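Pyruvate kinase (Toxoplasma gondii, PDB 3GG8) catalyses the last step of glycolysis, transferring the phosphoryl group of phosphoenolpyruvate to ADP to give pyruvate and ATP. Local coordinates at residues R108-Q122 / A181-M193. Sequence-based numbering, arbitrary orientation.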
ATOM      1  N   ARG C 108     -50.620   7.707 -17.966  1.00 35.50           N
ATOM      2  CA  ARG C 108     -50.843   8.559 -19.129  1.00 36.69           C
ATOM      3  C   ARG C 108     -51.906   9.622 -18.874  1.00 35.57           C
ATOM      4  O   ARG C 108     -52.812   9.435 -18.046  1.00 35.39           O
ATOM      5  CB  ARG C 108     -51.201   7.702 -20.363  1.00 36.66           C
ATOM      6  CG  ARG C 108     -49.979   7.257 -21.161  1.00 38.17           C
ATOM      7  CD  ARG C 108     -50.310   6.227 -22.228  1.00 40.26           C
ATOM      8  NE  ARG C 108     -49.700   6.575 -23.522  1.00 48.40           N
ATOM      9  CZ  ARG C 108     -48.417   6.402 -23.848  1.00 50.05           C
ATOM     10  NH1 ARG C 108     -47.991   6.773 -25.054  1.00 52.09           N
ATOM     11  NH2 ARG C 108     -47.555   5.875 -22.978  1.00 51.03           N
ATOM     12  N   THR C 109     -51.786  10.743 -19.579  1.00 35.04           N
ATOM     13  CA  THR C 109     -52.861  11.739 -19.613  1.00 34.98           C
ATOM     14  C   THR C 109     -54.026  11.191 -20.444  1.00 34.75           C
ATOM     15  O   THR C 109     -53.876  10.211 -21.163  1.00 34.68           O
ATOM     16  CB  THR C 109     -52.412  13.095 -20.204  1.00 34.90           C
ATOM     17  OG1 THR C 109     -52.035  12.923 -21.574  1.00 35.99           O
ATOM     18  CG2 THR C 109     -51.223  13.672 -19.437  1.00 34.62           C
ATOM     19  N   GLY C 110     -55.190  11.818 -20.331  1.00 34.80           N
ATOM     20  CA  GLY C 110     -56.340  11.408 -21.120  1.00 34.63           C
ATOM     21  C   GLY C 110     -56.481  12.154 -22.433  1.00 34.54           C
ATOM     22  O   GLY C 110     -55.493  12.635 -23.006  1.00 34.53           O
ATOM     23  N   PHE C 111     -57.722  12.256 -22.896  1.00 34.42           N
ATOM     24  CA  PHE C 111     -58.032  12.838 -24.199  1.00 35.13           C
ATOM     25  C   PHE C 111     -58.340  14.326 -24.111  1.00 35.00           C
ATOM     26  O   PHE C 111     -58.806  14.801 -23.086  1.00 35.15           O
ATOM     27  CB  PHE C 111     -59.192  12.075 -24.854  1.00 35.15           C
ATOM     28  CG  PHE C 111     -58.868  10.637 -25.151  1.00 35.58           C
ATOM     29  CD1 PHE C 111     -58.137  10.298 -26.284  1.00 36.03           C
ATOM     30  CD2 PHE C 111     -59.274   9.625 -24.284  1.00 37.16           C
ATOM     31  CE1 PHE C 111     -57.822   8.970 -26.558  1.00 37.15           C
ATOM     32  CE2 PHE C 111     -58.968   8.287 -24.548  1.00 37.10           C
ATOM     33  CZ  PHE C 111     -58.243   7.958 -25.686  1.00 36.64           C
ATOM     34  N   LEU C 112     -58.061  15.039 -25.199  1.00 35.25           N
ATOM     35  CA  LEU C 112     -58.253  16.482 -25.289  1.00 35.83           C
ATOM     36  C   LEU C 112     -59.390  16.830 -26.259  1.00 36.07           C
ATOM     37  O   LEU C 112     -59.650  16.100 -27.219  1.00 36.31           O
ATOM     38  CB  LEU C 112     -56.940  17.169 -25.705  1.00 35.56           C
ATOM     39  CG  LEU C 112     -55.806  17.157 -24.662  1.00 36.00           C
ATOM     40  CD1 LEU C 112     -54.475  17.650 -25.232  1.00 34.10           C
ATOM     41  CD2 LEU C 112     -56.196  17.961 -23.413  1.00 36.60           C
ATOM     42  N   LYS C 113     -60.067  17.941 -26.007  1.00 36.21           N
ATOM     43  CA  LYS C 113     -61.145  18.358 -26.887  1.00 36.78           C
ATOM     44  C   LYS C 113     -60.633  18.461 -28.319  1.00 36.93           C
ATOM     45  O   LYS C 113     -59.526  18.973 -28.562  1.00 36.98           O
ATOM     46  CB  LYS C 113     -61.787  19.676 -26.436  1.00 36.55           C
ATOM     47  CG  LYS C 113     -63.264  19.716 -26.786  1.00 37.65           C
ATOM     48  CD  LYS C 113     -63.833  21.107 -26.840  1.00 39.29           C
ATOM     49  CE  LYS C 113     -64.897  21.183 -27.923  1.00 39.77           C
ATOM     50  NZ  LYS C 113     -65.299  22.589 -28.194  1.00 40.49           N
ATOM     51  N   ASP C 114     -61.430  17.930 -29.251  1.00 36.95           N
ATOM     52  CA  ASP C 114     -61.096  17.904 -30.682  1.00 36.54           C
ATOM     53  C   ASP C 114     -59.688  17.370 -31.001  1.00 36.58           C
ATOM     54  O   ASP C 114     -59.127  17.690 -32.049  1.00 36.62           O
ATOM     55  CB  ASP C 114     -61.318  19.294 -31.303  1.00 36.38           C
ATOM     56  CG  ASP C 114     -62.777  19.712 -31.287  0.50 36.03           C
ATOM     57  OD1 ASP C 114     -63.068  20.845 -30.851  0.50 35.39           O
ATOM     58  OD2 ASP C 114     -63.633  18.904 -31.701  0.50 35.77           O
ATOM     59  N   HIS C 115     -59.133  16.549 -30.105  1.00 36.49           N
ATOM     60  CA  HIS C 115     -57.751  16.036 -30.219  1.00 36.73           C
ATOM     61  C   HIS C 115     -56.704  17.159 -30.348  1.00 36.99           C
ATOM     62  O   HIS C 115     -55.546  16.917 -30.717  1.00 36.92           O
ATOM     63  CB  HIS C 115     -57.623  15.010 -31.366  1.00 36.60           C
ATOM     64  CG  HIS C 115     -58.694  13.964 -31.354  1.00 35.78           C
ATOM     65  ND1 HIS C 115     -58.561  12.769 -30.679  1.00 34.23           N
ATOM     66  CD2 HIS C 115     -59.932  13.951 -31.905  1.00 35.04           C
ATOM     67  CE1 HIS C 115     -59.669  12.063 -30.818  1.00 33.99           C
ATOM     68  NE2 HIS C 115     -60.517  12.758 -31.559  1.00 34.38           N
ATOM     69  N   LYS C 116     -57.122  18.381 -30.031  1.00 37.24           N
ATOM     70  CA  LYS C 116     -56.287  19.560 -30.196  1.00 37.61           C
ATOM     71  C   LYS C 116     -55.387  19.725 -28.984  1.00 37.85           C
ATOM     72  O   LYS C 116     -55.873  19.719 -27.849  1.00 38.23           O
ATOM     73  CB  LYS C 116     -57.154  20.809 -30.380  1.00 37.59           C
ATOM     74  N   PRO C 117     -54.073  19.894 -29.215  1.00 37.81           N
ATOM     75  CA  PRO C 117     -53.135  20.084 -28.111  1.00 37.56           C
ATOM     76  C   PRO C 117     -53.419  21.375 -27.345  1.00 37.40           C
ATOM     77  O   PRO C 117     -54.003  22.320 -27.894  1.00 37.18           O
ATOM     78  CB  PRO C 117     -51.772  20.163 -28.813  1.00 37.72           C
ATOM     79  CG  PRO C 117     -51.994  19.533 -30.158  1.00 37.62           C
ATOM     80  CD  PRO C 117     -53.387  19.934 -30.517  1.00 37.85           C
ATOM     81  N   ILE C 118     -53.020  21.396 -26.077  1.00 37.07           N
ATOM     82  CA  ILE C 118     -53.284  22.534 -25.197  1.00 37.12           C
ATOM     83  C   ILE C 118     -51.979  23.153 -24.714  1.00 36.91           C
ATOM     84  O   ILE C 118     -51.016  22.451 -24.412  1.00 36.94           O
ATOM     85  CB  ILE C 118     -54.189  22.153 -23.980  1.00 36.87           C
ATOM     86  CG1 ILE C 118     -53.569  21.013 -23.160  1.00 36.92           C
ATOM     87  CG2 ILE C 118     -55.579  21.770 -24.458  1.00 36.80           C
ATOM     88  CD1 ILE C 118     -54.060  20.929 -21.725  1.00 37.25           C
ATOM     89  N   THR C 119     -51.938  24.475 -24.642  1.00 36.92           N
ATOM     90  CA  THR C 119     -50.731  25.095 -24.131  1.00 37.26           C
ATOM     91  C   THR C 119     -51.010  25.738 -22.775  1.00 37.37           C
ATOM     92  O   THR C 119     -51.916  26.571 -22.647  1.00 37.25           O
ATOM     93  CB  THR C 119     -50.049  26.073 -25.149  1.00 36.98           C
ATOM     94  OG1 THR C 119     -50.563  27.386 -24.977  1.00 37.12           O
ATOM     95  CG2 THR C 119     -50.271  25.631 -26.588  1.00 37.00           C
ATOM     96  N   LEU C 120     -50.249  25.313 -21.764  1.00 37.56           N
ATOM     97  CA  LEU C 120     -50.368  25.882 -20.427  1.00 38.09           C
ATOM     98  C   LEU C 120     -49.267  26.890 -20.185  1.00 38.24           C
ATOM     99  O   LEU C 120     -48.140  26.708 -20.647  1.00 38.27           O
ATOM    100  CB  LEU C 120     -50.345  24.804 -19.351  1.00 38.29           C
ATOM    101  CG  LEU C 120     -51.522  23.839 -19.435  1.00 39.17           C
ATOM    102  CD1 LEU C 120     -51.050  22.519 -20.029  1.00 39.66           C
ATOM    103  CD2 LEU C 120     -52.148  23.639 -18.071  1.00 39.69           C
ATOM    104  N   GLN C 121     -49.619  27.953 -19.466  1.00 38.41           N
ATOM    105  CA  GLN C 121     -48.715  29.056 -19.175  1.00 38.73           C
ATOM    106  C   GLN C 121     -48.097  28.861 -17.801  1.00 38.66           C
ATOM    107  O   GLN C 121     -48.752  28.347 -16.889  1.00 38.62           O
ATOM    108  CB  GLN C 121     -49.502  30.371 -19.160  1.00 38.70           C
ATOM    109  CG  GLN C 121     -48.951  31.436 -20.082  1.00 39.71           C
ATOM    110  CD  GLN C 121     -49.244  31.115 -21.526  1.00 41.30           C
ATOM    111  OE1 GLN C 121     -48.331  30.995 -22.347  1.00 41.65           O
ATOM    112  NE2 GLN C 121     -50.524  30.931 -21.843  1.00 41.32           N
ATOM    113  N   GLN C 122     -46.849  29.292 -17.640  1.00 38.71           N
ATOM    114  CA  GLN C 122     -46.196  29.248 -16.330  1.00 38.44           C
ATOM    115  C   GLN C 122     -47.047  29.932 -15.262  1.00 37.87           C
ATOM    116  O   GLN C 122     -47.528  31.048 -15.461  1.00 38.19           O
ATOM    117  CB  GLN C 122     -44.802  29.872 -16.384  1.00 38.52           C
ATOM    118  CG  GLN C 122     -44.137  29.944 -15.013  1.00 39.40           C
ATOM    119  CD  GLN C 122     -42.682  30.324 -15.077  1.00 39.93           C
ATOM    120  OE1 GLN C 122     -41.967  29.946 -16.010  1.00 39.52           O
ATOM    121  NE2 GLN C 122     -42.222  31.068 -14.070  1.00 40.29           N
ATOM    122  N   ALA C 181     -48.625  25.015 -13.189  1.00 34.63           N
ATOM    123  CA  ALA C 181     -47.564  24.857 -14.186  1.00 35.48           C
ATOM    124  C   ALA C 181     -46.277  25.581 -13.778  1.00 36.07           C
ATOM    125  O   ALA C 181     -46.309  26.751 -13.426  1.00 35.94           O
ATOM    126  CB  ALA C 181     -48.044  25.333 -15.544  1.00 35.53           C
ATOM    127  N   GLN C 182     -45.151  24.867 -13.808  1.00 37.24           N
ATOM    128  CA  GLN C 182     -43.857  25.451 -13.431  1.00 38.26           C
ATOM    129  C   GLN C 182     -43.182  26.126 -14.628  1.00 39.10           C
ATOM    130  O   GLN C 182     -42.326  27.003 -14.463  1.00 39.26           O
ATOM    131  CB  GLN C 182     -42.923  24.424 -12.766  1.00 37.95           C
ATOM    132  CG  GLN C 182     -43.393  23.899 -11.401  1.00 38.16           C
ATOM    133  CD  GLN C 182     -43.758  25.014 -10.418  1.00 40.19           C
ATOM    134  OE1 GLN C 182     -42.889  25.721  -9.889  1.00 39.87           O
ATOM    135  NE2 GLN C 182     -45.057  25.172 -10.169  1.00 40.28           N
ATOM    136  N   ASN C 183     -43.586  25.705 -15.826  1.00 39.69           N
ATOM    137  CA  ASN C 183     -43.129  26.298 -17.079  1.00 39.96           C
ATOM    138  C   ASN C 183     -44.274  26.387 -18.096  1.00 40.06           C
ATOM    139  O   ASN C 183     -45.343  25.794 -17.896  1.00 40.27           O
ATOM    140  CB  ASN C 183     -41.949  25.501 -17.651  1.00 39.87           C
ATOM    141  CG  ASN C 183     -42.321  24.071 -18.012  1.00 40.67           C
ATOM    142  OD1 ASN C 183     -42.114  23.631 -19.145  1.00 40.42           O
ATOM    143  ND2 ASN C 183     -42.870  23.335 -17.049  1.00 40.58           N
ATOM    144  N   THR C 184     -44.048  27.151 -19.167  1.00 40.22           N
ATOM    145  CA  THR C 184     -44.956  27.209 -20.317  1.00 40.42           C
ATOM    146  C   THR C 184     -44.654  26.060 -21.297  1.00 40.30           C
ATOM    147  O   THR C 184     -43.512  25.874 -21.717  1.00 40.31           O
ATOM    148  CB  THR C 184     -44.846  28.573 -21.035  1.00 40.66           C
ATOM    149  OG1 THR C 184     -45.107  29.622 -20.092  1.00 40.84           O
ATOM    150  CG2 THR C 184     -45.837  28.673 -22.207  1.00 40.81           C
ATOM    151  N   ALA C 185     -45.675  25.277 -21.637  1.00 40.09           N
ATOM    152  CA  ALA C 185     -45.504  24.161 -22.576  1.00 39.51           C
ATOM    153  C   ALA C 185     -46.783  23.803 -23.345  1.00 39.31           C
ATOM    154  O   ALA C 185     -47.892  24.191 -22.965  1.00 38.90           O
ATOM    155  CB  ALA C 185     -44.938  22.933 -21.860  1.00 39.33           C
ATOM    156  N   THR C 186     -46.605  23.072 -24.439  1.00 39.28           N
ATOM    157  CA  THR C 186     -47.703  22.604 -25.270  1.00 39.31           C
ATOM    158  C   THR C 186     -47.745  21.091 -25.176  1.00 39.39           C
ATOM    159  O   THR C 186     -46.767  20.412 -25.507  1.00 39.43           O
ATOM    160  CB  THR C 186     -47.512  23.040 -26.740  1.00 39.25           C
ATOM    161  OG1 THR C 186     -47.686  24.457 -26.833  1.00 40.13           O
ATOM    162  CG2 THR C 186     -48.520  22.353 -27.660  1.00 39.51           C
ATOM    163  N   ILE C 187     -48.869  20.555 -24.717  1.00 39.06           N
ATOM    164  CA  ILE C 187     -48.982  19.099 -24.604  1.00 38.83           C
ATOM    165  C   ILE C 187     -50.098  18.535 -25.488  1.00 38.37           C
ATOM    166  O   ILE C 187     -51.152  19.153 -25.648  1.00 38.10           O
ATOM    167  CB  ILE C 187     -49.116  18.612 -23.112  1.00 39.01           C
ATOM    168  CG1 ILE C 187     -50.283  19.313 -22.403  1.00 38.80           C
ATOM    169  CG2 ILE C 187     -47.794  18.832 -22.353  1.00 38.32           C
ATOM    170  CD1 ILE C 187     -50.775  18.604 -21.153  1.00 39.19           C
ATOM    171  N   GLY C 188     -49.826  17.371 -26.074  1.00 37.97           N
ATOM    172  CA  GLY C 188     -50.823  16.601 -26.795  1.00 37.74           C
ATOM    173  C   GLY C 188     -51.537  15.663 -25.843  1.00 37.90           C
ATOM    174  O   GLY C 188     -51.379  15.763 -24.623  1.00 37.95           O
ATOM    175  N   GLU C 189     -52.333  14.752 -26.398  1.00 37.93           N
ATOM    176  CA  GLU C 189     -53.136  13.841 -25.585  1.00 37.97           C
ATOM    177  C   GLU C 189     -52.481  12.483 -25.395  1.00 38.37           C
ATOM    178  O   GLU C 189     -51.657  12.056 -26.217  1.00 38.10           O
ATOM    179  CB  GLU C 189     -54.556  13.690 -26.143  1.00 37.93           C
ATOM    180  CG  GLU C 189     -54.678  13.449 -27.639  1.00 37.42           C
ATOM    181  CD  GLU C 189     -56.128  13.305 -28.075  1.00 37.81           C
ATOM    182  OE1 GLU C 189     -56.389  12.601 -29.070  1.00 38.58           O
ATOM    183  OE2 GLU C 189     -57.021  13.875 -27.416  1.00 36.71           O
ATOM    184  N   ARG C 190     -52.855  11.818 -24.299  1.00 38.48           N
ATOM    185  CA  ARG C 190     -52.296  10.516 -23.922  1.00 38.89           C
ATOM    186  C   ARG C 190     -50.766  10.531 -23.885  1.00 38.70           C
ATOM    187  O   ARG C 190     -50.098   9.683 -24.499  1.00 38.92           O
ATOM    188  CB  ARG C 190     -52.785   9.403 -24.849  1.00 39.32           C
ATOM    189  CG  ARG C 190     -54.221   9.512 -25.258  1.00 41.64           C
ATOM    190  CD  ARG C 190     -54.735   8.170 -25.693  1.00 46.63           C
ATOM    191  NE  ARG C 190     -54.987   7.323 -24.534  1.00 49.96           N
ATOM    192  CZ  ARG C 190     -54.496   6.099 -24.373  1.00 52.14           C
ATOM    193  NH1 ARG C 190     -54.776   5.415 -23.265  1.00 53.12           N
ATOM    194  NH2 ARG C 190     -53.729   5.559 -25.316  1.00 53.38           N
ATOM    195  N   LYS C 191     -50.216  11.501 -23.168  1.00 38.18           N
ATOM    196  CA  LYS C 191     -48.786  11.549 -22.941  1.00 38.05           C
ATOM    197  C   LYS C 191     -48.432  10.859 -21.625  1.00 37.86           C
ATOM    198  O   LYS C 191     -49.239  10.811 -20.692  1.00 37.51           O
ATOM    199  CB  LYS C 191     -48.303  12.994 -22.920  1.00 37.67           C
ATOM    200  CG  LYS C 191     -48.559  13.752 -24.181  1.00 38.63           C
ATOM    201  CD  LYS C 191     -47.967  13.066 -25.389  1.00 40.14           C
ATOM    202  CE  LYS C 191     -48.090  13.946 -26.621  1.00 42.07           C
ATOM    203  NZ  LYS C 191     -48.413  13.130 -27.821  1.00 43.30           N
ATOM    204  N   ASN C 192     -47.213  10.333 -21.557  1.00 37.89           N
ATOM    205  CA  ASN C 192     -46.708   9.740 -20.326  1.00 37.14           C
ATOM    206  C   ASN C 192     -46.582  10.747 -19.175  1.00 36.19           C
ATOM    207  O   ASN C 192     -46.411  11.954 -19.382  1.00 35.61           O
ATOM    208  CB  ASN C 192     -45.384   9.000 -20.567  1.00 37.55           C
ATOM    209  CG  ASN C 192     -44.248   9.927 -21.006  1.00 39.43           C
ATOM    210  OD1 ASN C 192     -44.192  11.115 -20.644  1.00 38.34           O
ATOM    211  ND2 ASN C 192     -43.315   9.368 -21.793  1.00 40.85           N
ATOM    212  N   MET C 193     -46.681  10.220 -17.962  1.00 35.30           N
ATOM    213  CA  MET C 193     -46.565  11.010 -16.748  1.00 33.74           C
ATOM    214  C   MET C 193     -45.561  10.371 -15.795  1.00 33.76           C
ATOM    215  O   MET C 193     -45.421   9.142 -15.723  1.00 32.73           O
ATOM    216  CB  MET C 193     -47.938  11.168 -16.074  1.00 33.44           C
ATOM    217  CG  MET C 193     -48.941  11.945 -16.932  1.00 32.56           C
ATOM    218  SD  MET C 193     -50.600  12.076 -16.233  1.00 32.66           S
ATOM    219  CE  MET C 193     -50.293  12.986 -14.712  1.00 31.49           C
TER
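The carboxylate of Glu189 reaches from segment 181-193 into the turn of segment 108-122 and takes two hydrogen bonds there, one on each oxygen, within the B domain of pyruvate kinase, the β-rich lid inserted after the third strand of the (β/α)8 barrel, before its third helix. Its OE2 receives Leu112 N at 2.7 Å, almost straight (175° at the hydrogen) and nearly along the C-O axis. Its OE1 receives His115 ND1 at 2.7 Å on the syn side, close to the imidazole plane. With one N-H on each oxygen, the carboxylate's rotation is held; the imidazole stands nearly perpendicular to it, and a charged Glu189 would probably favour a protonated His115. Thr109 joins the two segments next: its N donates to Lys191 O, while OG1, placed between its own backbone N and carbonyl carbon (chi1 64°), accepts Lys191 N at 2.8 Å. Arg190 N binds Gly110 O between these two sites. Farther along, strands 118-120 and 185-187 form a short antiparallel pair, with Ile118-Ile187 and Leu120-Ala185 as hydrogen-bonded pairs around the non-hydrogen-bonded Thr119-Thr186; Gln122 N extends the pairing by binding the Thr184 side chain at OG1. On the face carrying Ile118, Leu120 and Ile187, the two isoleucines run side by side, CG1 to CG1 3.8 Å, and Leu120 CD1 lies 4.1 Å from Ile187 CG1. Ile141, Ala161 and Leu165 of the same domain continue this apolar layer. Beside Glu189, Arg190 runs alongside Phe111, its CD 3.3 Å from Phe111 CE1, with guanidinium and ring planes 17° apart. Beyond Lys191, on the side away from the strand pair, Met193 crosses Thr109, its SD 3.6 Å from Thr109 CG2.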